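Local structure of beta-d-glucoside glucohydrolase (Hypocrea jecorina, 3ZZ1) at residues V619-S624 with A655-T660; R91-F96 with K320-A325; A21-Q26 with S47-I52; T7-A12 with W296-Q301. The protein probably hydrolyses terminal, non-reducing beta-D-glucosyl residues with release of beta-D-glucose, as a secreted family 3 glycoside hydrolase of cellulose breakdown. One frame throughout, in Å; residues are numbered along the deposited sequence. Where two conformers were deposited one is given.

Interaction 1: V619-S624 with A655-T660; sequences VDIANS and AKLNLT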
# COMPACT_ATOMS: atom_id res chain seq x y z
N VAL A 619 -5.85 -9.40 -24.79
CA VAL A 619 -6.30 -8.32 -25.68
C VAL A 619 -5.10 -7.68 -26.36
O VAL A 619 -3.99 -7.74 -25.83
CB VAL A 619 -7.08 -7.18 -24.93
CG1 VAL A 619 -8.50 -7.60 -24.62
CG2 VAL A 619 -6.34 -6.72 -23.67
N ASP A 620 -5.33 -7.08 -27.52
CA ASP A 620 -4.31 -6.30 -28.21
C ASP A 620 -4.52 -4.83 -27.89
O ASP A 620 -5.65 -4.36 -27.80
CB ASP A 620 -4.38 -6.51 -29.72
CG ASP A 620 -3.94 -7.90 -30.13
OD1 ASP A 620 -3.37 -8.62 -29.28
OD2 ASP A 620 -4.16 -8.27 -31.30
N ILE A 621 -3.41 -4.11 -27.70
CA ILE A 621 -3.47 -2.68 -27.46
C ILE A 621 -2.54 -1.98 -28.45
O ILE A 621 -1.35 -2.29 -28.52
CB ILE A 621 -3.09 -2.31 -26.02
CG1 ILE A 621 -3.96 -3.09 -25.02
CG2 ILE A 621 -3.24 -0.81 -25.78
CD1 ILE A 621 -3.30 -3.29 -23.69
N ALA A 622 -3.10 -1.03 -29.20
CA ALA A 622 -2.34 -0.22 -30.14
C ALA A 622 -2.40 1.25 -29.75
O ALA A 622 -3.44 1.75 -29.31
CB ALA A 622 -2.86 -0.42 -31.57
N ASN A 623 -1.27 1.93 -29.89
CA ASN A 623 -1.20 3.38 -29.71
C ASN A 623 -1.66 4.03 -31.01
O ASN A 623 -0.92 4.04 -32.01
CB ASN A 623 0.22 3.81 -29.32
CG ASN A 623 0.38 5.33 -29.21
OD1 ASN A 623 -0.47 6.12 -29.63
ND2 ASN A 623 1.51 5.75 -28.63
N SER A 624 -2.88 4.56 -31.00
CA SER A 624 -3.48 5.16 -32.19
C SER A 624 -3.29 6.68 -32.27
O SER A 624 -3.72 7.32 -33.23
CB SER A 624 -4.97 4.83 -32.26
OG SER A 624 -5.65 5.31 -31.10
N ALA A 655 -2.38 -5.04 -16.94
CA ALA A 655 -1.13 -5.08 -17.67
C ALA A 655 -0.74 -3.66 -18.06
O ALA A 655 -1.62 -2.83 -18.27
CB ALA A 655 -1.27 -5.94 -18.91
N LYS A 656 0.56 -3.39 -18.13
CA LYS A 656 1.04 -2.09 -18.58
C LYS A 656 1.94 -2.24 -19.80
O LYS A 656 2.93 -2.98 -19.76
CB LYS A 656 1.76 -1.34 -17.46
CG LYS A 656 1.93 0.15 -17.73
CD LYS A 656 2.38 0.91 -16.50
CE LYS A 656 2.25 2.41 -16.74
NZ LYS A 656 2.69 3.24 -15.57
N LEU A 657 1.58 -1.56 -20.89
CA LEU A 657 2.32 -1.61 -22.15
C LEU A 657 2.75 -0.22 -22.60
O LEU A 657 1.91 0.66 -22.80
CB LEU A 657 1.47 -2.26 -23.26
CG LEU A 657 1.33 -3.78 -23.39
CD1 LEU A 657 0.67 -4.43 -22.18
CD2 LEU A 657 0.52 -4.07 -24.62
N ASN A 658 4.06 -0.03 -22.76
CA ASN A 658 4.57 1.18 -23.40
C ASN A 658 4.49 1.00 -24.91
O ASN A 658 4.95 -0.02 -25.45
CB ASN A 658 6.01 1.48 -22.97
CG ASN A 658 6.51 2.82 -23.48
OD1 ASN A 658 7.02 2.92 -24.60
ND2 ASN A 658 6.38 3.85 -22.66
N LEU A 659 3.88 1.96 -25.58
CA LEU A 659 3.70 1.88 -27.02
C LEU A 659 4.04 3.21 -27.69
O LEU A 659 3.53 4.26 -27.30
CB LEU A 659 2.26 1.47 -27.37
CG LEU A 659 1.67 0.16 -26.81
CD1 LEU A 659 0.16 0.27 -26.76
CD2 LEU A 659 2.10 -1.06 -27.62
N THR A 660 4.93 3.16 -28.68
CA THR A 660 5.15 4.30 -29.57
C THR A 660 3.97 4.39 -30.55
O THR A 660 3.18 3.44 -30.66
CB THR A 660 6.50 4.15 -30.33
OG1 THR A 660 6.52 2.92 -31.06
CG2 THR A 660 7.67 4.19 -29.34
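Ile621 and Asn623 face Leu657 and Leu659 across the two sheets of a beta-sandwich, the fibronectin type III-like domain. Strand 613-623 is the middle strand of a three-stranded antiparallel sheet. Strand 650-659 is an outer strand of the four-stranded sheet packed against it. The short strand segments approach to 7.6 Å between axes and cross at -34°. They are too far apart to pair, and side chains bridge the gap, meeting some backbone carbonyls. The tight part lies between Ile621 and Leu659. Their side chains cross at about a right angle. Ile621 CG2 meets Leu659 CD1 at 3.7 Å. The same CD1 lies 3.5 Å from Ile621 O. On the other branch, Ile621 CD1 reaches Leu657 CD2 more loosely, at 4.0 Å. Ala633 and Ala667, from strands 629-638 and 664-672, also touch Ile621 within this core. The solvent side begins at Thr660, which is exposed. Its backbone O nevertheless lies 3.3 Å from Asn623 CB. Asn623 is buried and ties the ends of the two strands together. Its CB packs on Leu659 CB. CG anti to the backbone N (chi1 176°) carries the amide toward the end of strand 650-659. Beyond the segments, ND2 also bonds to Val627 O, while OD1 accepts from Gly625 N and bonds to Thr580 OG1. The amide is thus held at both ends. Across the contact, Asn623 ND2 donates to Leu659 O at 2.8 Å; the acceptor lies in the amide plane, but the donor stands about 50° above the carbonyl plane.

Interaction 2: R91-F96 with K320-A325; sequences RERGQF and KTNVRA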
# COMPACT_ATOMS: atom_id res chain seq x y z
N ARG A 91 7.98 -4.59 -7.77
CA ARG A 91 8.97 -5.58 -7.30
C ARG A 91 10.33 -4.92 -7.03
O ARG A 91 10.97 -5.20 -6.01
CB ARG A 91 9.14 -6.74 -8.29
CG ARG A 91 9.84 -7.95 -7.67
CD ARG A 91 10.56 -8.83 -8.67
NE ARG A 91 11.31 -9.88 -7.97
CZ ARG A 91 12.60 -9.80 -7.63
NH1 ARG A 91 13.33 -8.73 -7.93
NH2 ARG A 91 13.16 -10.81 -6.98
N GLU A 92 10.75 -4.05 -7.95
CA GLU A 92 12.03 -3.35 -7.82
C GLU A 92 12.09 -2.52 -6.54
O GLU A 92 13.11 -2.52 -5.84
CB GLU A 92 12.30 -2.47 -9.05
CG GLU A 92 13.53 -1.59 -8.92
CD GLU A 92 13.78 -0.77 -10.16
OE1 GLU A 92 14.39 -1.30 -11.11
OE2 GLU A 92 13.36 0.41 -10.19
N ARG A 93 11.00 -1.81 -6.25
CA ARG A 93 10.87 -1.04 -5.00
C ARG A 93 11.15 -1.94 -3.79
O ARG A 93 11.89 -1.56 -2.89
CB ARG A 93 9.48 -0.41 -4.92
CG ARG A 93 9.25 0.51 -3.72
CD ARG A 93 7.86 1.18 -3.80
NE ARG A 93 7.43 1.81 -2.55
CZ ARG A 93 6.91 1.16 -1.51
NH1 ARG A 93 6.77 -0.16 -1.53
NH2 ARG A 93 6.54 1.83 -0.42
N GLY A 94 10.56 -3.13 -3.79
CA GLY A 94 10.80 -4.12 -2.74
C GLY A 94 12.25 -4.55 -2.66
O GLY A 94 12.83 -4.60 -1.57
N GLN A 95 12.85 -4.87 -3.81
CA GLN A 95 14.26 -5.26 -3.89
C GLN A 95 15.19 -4.18 -3.35
O GLN A 95 16.11 -4.46 -2.57
CB GLN A 95 14.65 -5.61 -5.33
CG GLN A 95 16.12 -6.04 -5.50
CD GLN A 95 16.57 -6.10 -6.95
OE1 GLN A 95 17.56 -5.47 -7.34
NE2 GLN A 95 15.83 -6.86 -7.76
N PHE A 96 14.93 -2.94 -3.76
CA PHE A 96 15.75 -1.80 -3.37
C PHE A 96 15.62 -1.52 -1.87
O PHE A 96 16.62 -1.27 -1.20
CB PHE A 96 15.40 -0.58 -4.22
CG PHE A 96 15.95 -0.62 -5.64
CD1 PHE A 96 16.52 -1.77 -6.17
CD2 PHE A 96 15.87 0.51 -6.44
CE1 PHE A 96 17.02 -1.80 -7.47
CE2 PHE A 96 16.37 0.50 -7.75
CZ PHE A 96 16.96 -0.65 -8.27
N LYS A 320 17.54 5.75 -6.19
CA LYS A 320 16.68 6.88 -6.56
C LYS A 320 15.98 6.71 -7.92
O LYS A 320 14.94 7.32 -8.16
CB LYS A 320 17.44 8.22 -6.52
CG LYS A 320 18.53 8.39 -7.58
CD LYS A 320 18.97 9.85 -7.73
CE LYS A 320 19.74 10.38 -6.52
NZ LYS A 320 20.96 9.58 -6.20
N THR A 321 16.54 5.87 -8.78
CA THR A 321 15.94 5.58 -10.09
C THR A 321 14.55 4.97 -9.92
O THR A 321 13.66 5.24 -10.71
CB THR A 321 16.80 4.60 -10.92
OG1 THR A 321 16.98 3.38 -10.19
CG2 THR A 321 18.16 5.22 -11.26
N ASN A 322 14.37 4.16 -8.87
CA ASN A 322 13.07 3.58 -8.58
C ASN A 322 12.09 4.65 -8.11
O ASN A 322 10.94 4.67 -8.55
CB ASN A 322 13.17 2.46 -7.55
CG ASN A 322 11.81 1.87 -7.19
OD1 ASN A 322 11.22 2.23 -6.17
ND2 ASN A 322 11.30 0.97 -8.03
N VAL A 323 12.55 5.52 -7.21
CA VAL A 323 11.71 6.58 -6.66
C VAL A 323 11.29 7.54 -7.78
O VAL A 323 10.11 7.87 -7.92
CB VAL A 323 12.40 7.35 -5.51
CG1 VAL A 323 11.46 8.38 -4.90
CG2 VAL A 323 12.87 6.38 -4.44
N ARG A 324 12.28 7.95 -8.59
CA ARG A 324 12.05 8.76 -9.79
C ARG A 324 11.01 8.11 -10.70
O ARG A 324 10.03 8.75 -11.07
CB ARG A 324 13.37 8.97 -10.55
CG ARG A 324 13.26 9.72 -11.89
CD ARG A 324 12.99 11.20 -11.68
NE ARG A 324 13.03 11.98 -12.92
CZ ARG A 324 14.13 12.52 -13.45
NH1 ARG A 324 15.31 12.37 -12.86
NH2 ARG A 324 14.04 13.22 -14.57
N ALA A 325 11.22 6.83 -11.03
CA ALA A 325 10.33 6.10 -11.93
C ALA A 325 8.90 6.01 -11.41
O ALA A 325 7.95 6.26 -12.15
CB ALA A 325 10.89 4.71 -12.24
O HOH W 1 14.86 1.91 -11.62
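This is a mixed polar and packing contact between two helices: Glu92, Arg93 and Phe96 of helix 87-103 meet Thr321 and Asn322 of helix 320-329. The first helix belongs to the N-terminal, TIM-barrel-type domain. The short helix segments run roughly antiparallel, at 147°, with axes 9.8 Å apart. Asn322 is the centre of the contact. Its ND2 donates to Glu92 OE2 at 3.0 Å with an N-H...O angle of 162°. The bond uses the anti side of the carboxylate oxygen and stays close to the amide plane. Leu89 O is a second acceptor for the same ND2. The other branch, Asn322 OD1, rests 3.4 Å from Arg93 CB. Arg93 itself leads its guanidinium away to Thr76 O. Phe96 packs on the base of the Asn322 side chain: its CD2 lies 3.5 Å from Asn322 CB, and Thr321 OG1 sits at the ring edge. Glu92 CG covers one face of that ring over its centre. A water donates to Glu92 OE2 at 2.6 Å and also bonds to Thr321 OG1, which has a further bond to Asn318 O. Arg324 forms a salt bridge with Asp516 of helix 510-518, so the contact is part of the interdomain packing of the two-domain GH3 core.

Interaction 3: A21-Q26 with S47-I52; sequences AKLNLQ and SPASKI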
# COMPACT_ATOMS: atom_id res chain seq x y z
N ALA A 21 15.75 -27.89 19.28
CA ALA A 21 16.14 -29.01 20.14
C ALA A 21 17.35 -28.69 21.03
O ALA A 21 17.58 -29.35 22.04
CB ALA A 21 16.41 -30.26 19.31
N LYS A 22 18.11 -27.66 20.65
CA LYS A 22 19.30 -27.24 21.39
C LYS A 22 18.98 -26.16 22.43
O LYS A 22 19.87 -25.73 23.18
CB LYS A 22 20.38 -26.77 20.42
CG LYS A 22 20.80 -27.81 19.40
CD LYS A 22 21.67 -27.22 18.29
CE LYS A 22 23.07 -26.90 18.78
NZ LYS A 22 24.00 -26.69 17.64
N LEU A 23 17.73 -25.73 22.49
CA LEU A 23 17.35 -24.61 23.36
C LEU A 23 16.60 -25.01 24.63
O LEU A 23 15.92 -26.03 24.66
CB LEU A 23 16.54 -23.58 22.56
CG LEU A 23 17.14 -23.06 21.24
CD1 LEU A 23 16.16 -22.13 20.53
CD2 LEU A 23 18.49 -22.36 21.44
N ASN A 24 16.75 -24.20 25.67
CA ASN A 24 15.95 -24.33 26.89
C ASN A 24 14.86 -23.26 26.92
O ASN A 24 14.73 -22.49 25.96
CB ASN A 24 16.82 -24.33 28.16
CG ASN A 24 17.53 -23.00 28.40
OD1 ASN A 24 17.04 -21.93 28.03
ND2 ASN A 24 18.69 -23.06 29.05
N LEU A 25 14.09 -23.20 28.01
CA LEU A 25 12.94 -22.29 28.07
C LEU A 25 13.34 -20.81 28.00
O LEU A 25 12.68 -20.02 27.31
CB LEU A 25 12.06 -22.58 29.29
CG LEU A 25 10.78 -21.75 29.49
CD1 LEU A 25 9.85 -21.78 28.27
CD2 LEU A 25 10.02 -22.21 30.73
N GLN A 26 14.41 -20.44 28.71
CA GLN A 26 14.86 -19.05 28.71
C GLN A 26 15.30 -18.60 27.31
O GLN A 26 14.98 -17.49 26.88
CB GLN A 26 15.97 -18.81 29.74
CG GLN A 26 16.22 -17.31 30.03
CD GLN A 26 14.94 -16.51 30.31
OE1 GLN A 26 14.10 -16.91 31.13
NE2 GLN A 26 14.79 -15.38 29.63
N SER A 47 15.90 -11.14 22.37
CA SER A 47 17.13 -11.55 23.05
C SER A 47 17.89 -12.61 22.25
O SER A 47 17.29 -13.58 21.79
CB SER A 47 16.82 -12.05 24.46
OG SER A 47 16.43 -10.99 25.31
N PRO A 48 19.22 -12.44 22.09
CA PRO A 48 20.00 -13.40 21.30
C PRO A 48 20.07 -14.81 21.92
O PRO A 48 19.99 -14.96 23.15
CB PRO A 48 21.40 -12.77 21.25
CG PRO A 48 21.47 -11.87 22.44
CD PRO A 48 20.06 -11.34 22.61
N ALA A 49 20.19 -15.82 21.07
CA ALA A 49 20.41 -17.19 21.51
C ALA A 49 21.69 -17.73 20.87
O ALA A 49 21.69 -18.23 19.74
CB ALA A 49 19.21 -18.07 21.18
N SER A 50 22.79 -17.59 21.61
CA SER A 50 24.13 -17.90 21.12
C SER A 50 24.33 -19.39 20.82
O SER A 50 25.18 -19.74 19.99
CB SER A 50 25.17 -17.45 22.15
OG SER A 50 24.95 -18.10 23.39
N LYS A 51 23.56 -20.24 21.49
CA LYS A 51 23.64 -21.69 21.30
C LYS A 51 23.40 -22.10 19.85
O LYS A 51 23.89 -23.14 19.41
CB LYS A 51 22.65 -22.41 22.21
CG LYS A 51 23.03 -22.41 23.68
CD LYS A 51 21.89 -22.93 24.53
CE LYS A 51 21.99 -22.42 25.96
NZ LYS A 51 20.96 -23.04 26.83
N ILE A 52 22.65 -21.28 19.12
CA ILE A 52 22.37 -21.52 17.71
C ILE A 52 22.80 -20.35 16.82
O ILE A 52 22.37 -20.23 15.67
CB ILE A 52 20.87 -21.86 17.47
CG1 ILE A 52 19.97 -20.77 18.06
CG2 ILE A 52 20.54 -23.23 18.07
CD1 ILE A 52 18.62 -20.67 17.38
O HOH W 2 19.80 -25.59 25.83
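Leu23 packs against Ile52 and Ala49 at the surface, just before the capping box that starts helix 25-32. Its partners lie in the loop joining strands 44-45 and 58-60, part of the N-terminal, TIM-barrel-type domain. In the first shell, Leu23 CD2 lies 4.0 Å from Ile52 CG1 and equally far from Ile52 CG2. The two side chains cross at about a right angle. Ile52 CG1 sits between its backbone N and carbonyl carbon (chi1 54°), which leaves CG2 anti to the carbonyl carbon. Leu23 CD2 also touches Ala49 CB, more loosely at 4.4 Å. Lys51 covers the solvent side with an extended chain, its CD 3.7 Å from Lys22 O. Its ammonium group passes close to Asn24 ND2, but both are donors. Its strongest partner is Asp27, through a salt bridge from NZ to OD2. The same Asp27 OD2 accepts from Asn24 N. Asn24 is the N-cap, and its OD1 caps a backbone N in the first turn, which completes the capping box. Further out, Ile31 of that helix touches both Leu23 and Ala49. Ile52 N bonds back to Ala49 O around the 3-10 segment 50-51, and the CB atoms of Lys51 and Ile52 point toward residues 21-26. One water closes the polar edge: it donates to Lys22 O at 2.7 Å and accepts from Lys51 NZ at 3.0 Å.

Interaction 4: T7-A12 with W296-Q301; sequences TPWGTA and WYLTGQ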
# COMPACT_ATOMS: atom_id res chain seq x y z
N THR A 7 10.07 -27.48 -0.39
CA THR A 7 9.73 -26.08 -0.60
C THR A 7 10.58 -25.21 0.33
O THR A 7 11.10 -25.71 1.33
CB THR A 7 8.22 -25.79 -0.37
OG1 THR A 7 7.90 -25.98 1.01
CG2 THR A 7 7.34 -26.68 -1.25
N PRO A 8 10.75 -23.92 -0.00
CA PRO A 8 11.55 -23.05 0.86
C PRO A 8 11.14 -23.08 2.35
O PRO A 8 12.01 -23.17 3.21
CB PRO A 8 11.35 -21.66 0.24
CG PRO A 8 11.17 -21.96 -1.21
CD PRO A 8 10.36 -23.23 -1.25
N TRP A 9 9.84 -23.04 2.64
CA TRP A 9 9.35 -23.10 4.02
C TRP A 9 9.57 -24.46 4.67
O TRP A 9 9.81 -24.55 5.88
CB TRP A 9 7.86 -22.75 4.10
CG TRP A 9 7.55 -21.29 4.31
CD1 TRP A 9 6.86 -20.48 3.47
CD2 TRP A 9 7.90 -20.48 5.45
NE1 TRP A 9 6.75 -19.21 4.00
CE2 TRP A 9 7.38 -19.18 5.21
CE3 TRP A 9 8.59 -20.72 6.65
CZ2 TRP A 9 7.54 -18.13 6.12
CZ3 TRP A 9 8.74 -19.67 7.55
CH2 TRP A 9 8.22 -18.39 7.28
N GLY A 10 9.47 -25.52 3.87
CA GLY A 10 9.68 -26.89 4.35
C GLY A 10 11.09 -27.13 4.84
O GLY A 10 11.29 -27.71 5.91
N THR A 11 12.06 -26.67 4.06
CA THR A 11 13.47 -26.77 4.40
C THR A 11 13.82 -25.86 5.58
O THR A 11 14.59 -26.25 6.46
CB THR A 11 14.37 -26.46 3.18
OG1 THR A 11 14.05 -27.37 2.11
CG2 THR A 11 15.86 -26.59 3.52
N ALA A 12 13.21 -24.67 5.62
CA ALA A 12 13.38 -23.75 6.74
C ALA A 12 12.87 -24.38 8.03
O ALA A 12 13.47 -24.20 9.10
CB ALA A 12 12.67 -22.44 6.47
N TRP A 296 13.98 -16.88 9.83
CA TRP A 296 15.40 -16.54 9.84
C TRP A 296 16.16 -17.45 8.87
O TRP A 296 16.99 -16.97 8.08
CB TRP A 296 15.90 -16.69 11.28
CG TRP A 296 17.32 -16.28 11.56
CD1 TRP A 296 17.87 -15.04 11.40
CD2 TRP A 296 18.36 -17.10 12.13
NE1 TRP A 296 19.18 -15.04 11.80
CE2 TRP A 296 19.51 -16.30 12.26
CE3 TRP A 296 18.42 -18.44 12.53
CZ2 TRP A 296 20.71 -16.79 12.77
CZ3 TRP A 296 19.62 -18.94 13.04
CH2 TRP A 296 20.75 -18.11 13.15
N TYR A 297 15.87 -18.75 8.91
CA TYR A 297 16.51 -19.72 8.02
C TYR A 297 16.04 -19.56 6.57
O TYR A 297 16.83 -19.73 5.65
CB TYR A 297 16.26 -21.15 8.49
CG TYR A 297 17.11 -21.56 9.67
CD1 TYR A 297 18.49 -21.64 9.56
CD2 TYR A 297 16.53 -21.90 10.89
CE1 TYR A 297 19.29 -22.03 10.64
CE2 TYR A 297 17.31 -22.28 11.98
CZ TYR A 297 18.69 -22.35 11.85
OH TYR A 297 19.47 -22.74 12.92
N LEU A 298 14.76 -19.23 6.40
CA LEU A 298 14.14 -19.03 5.09
C LEU A 298 14.82 -17.92 4.30
O LEU A 298 15.01 -18.03 3.09
CB LEU A 298 12.64 -18.71 5.24
CG LEU A 298 11.81 -18.39 3.98
CD1 LEU A 298 11.42 -19.65 3.24
CD2 LEU A 298 10.57 -17.59 4.34
N THR A 299 15.18 -16.84 5.00
CA THR A 299 15.80 -15.67 4.38
C THR A 299 17.32 -15.76 4.36
O THR A 299 17.99 -14.82 3.92
CB THR A 299 15.39 -14.37 5.11
OG1 THR A 299 15.51 -14.56 6.53
CG2 THR A 299 13.95 -13.99 4.78
N GLY A 300 17.85 -16.87 4.85
CA GLY A 300 19.29 -17.13 4.83
C GLY A 300 20.09 -16.28 5.79
O GLY A 300 21.30 -16.11 5.62
N GLN A 301 19.43 -15.75 6.82
CA GLN A 301 20.09 -14.85 7.77
C GLN A 301 20.96 -15.62 8.77
O GLN A 301 21.70 -15.01 9.54
CB GLN A 301 19.05 -13.97 8.48
CG GLN A 301 18.23 -13.11 7.52
CD GLN A 301 17.20 -12.22 8.22
OE1 GLN A 301 16.79 -11.19 7.68
NE2 GLN A 301 16.78 -12.62 9.42
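Leu298 is gripped by three residues of helix 8-20: Pro8, Trp9 and Ala12. With CG anti to the backbone N (chi1 177°), the Leu298 fork is carried toward that helix, CD2 to Trp9 and CD1 to Pro8. The aromatic part is a CH-pi contact. Leu298 CD2 stands over one face of the Trp9 indole, 3.7 Å from the centroid of the six-membered ring and 18° off its normal. The nearest ring atom is CZ2, at 3.6 Å. The aliphatic part uses the other branch and the base of the side chain. Leu298 CD1 meets Pro8 CB at 3.6 Å and comes as close to the backbone carbonyl of Pro8. Leu298 CB lies 3.9 Å from Ala12 CB. Tyr297 CB also faces Ala12 CB, at 4.3 Å, while its ring leads away to Lys15 and Ala19 farther along the same helix. In the fold, the contact lays the start of helix 8-20 against the C-terminal end of helix 282-298, a helix of the TIM-barrel-type N-terminal domain. Asn196 and Pro230 of nearby loops also touch Trp9. The hydrogen bonds are local to each helix end. Thr7 is an N-cap: its OG1 accepts from Gly10 N at 3.3 Å, and it bonds to Pro4 O as well. At the other end Gly300 has positive phi (71°) and forms a Schellman motif. Its bonds run from Gln301 N to Trp296 O and from Gly300 N to Tyr297 O.

From the N terminus, helix 8-20 opens interaction 4, which closes only at the end of helix 282-298. Interaction 3 opens and closes within that span and ties the turn before helix 25-32 to the loop after strand 44-45. These two touch, Ile52 O lying 3.7 Å from Trp296 CH2. Interaction 2 crosses interaction 4: residues 91-96 lie within its loop, and 320-325 lie beyond it. It links the N-terminal domain to helix 320-329, which follows helix 282-298. Interaction 1 comes last and is separate in sequence, joining the two sheets of the fibronectin type III-like sandwich. Its centre is about 23 Å from that of interaction 2 and about 56 Å from that of interaction 3.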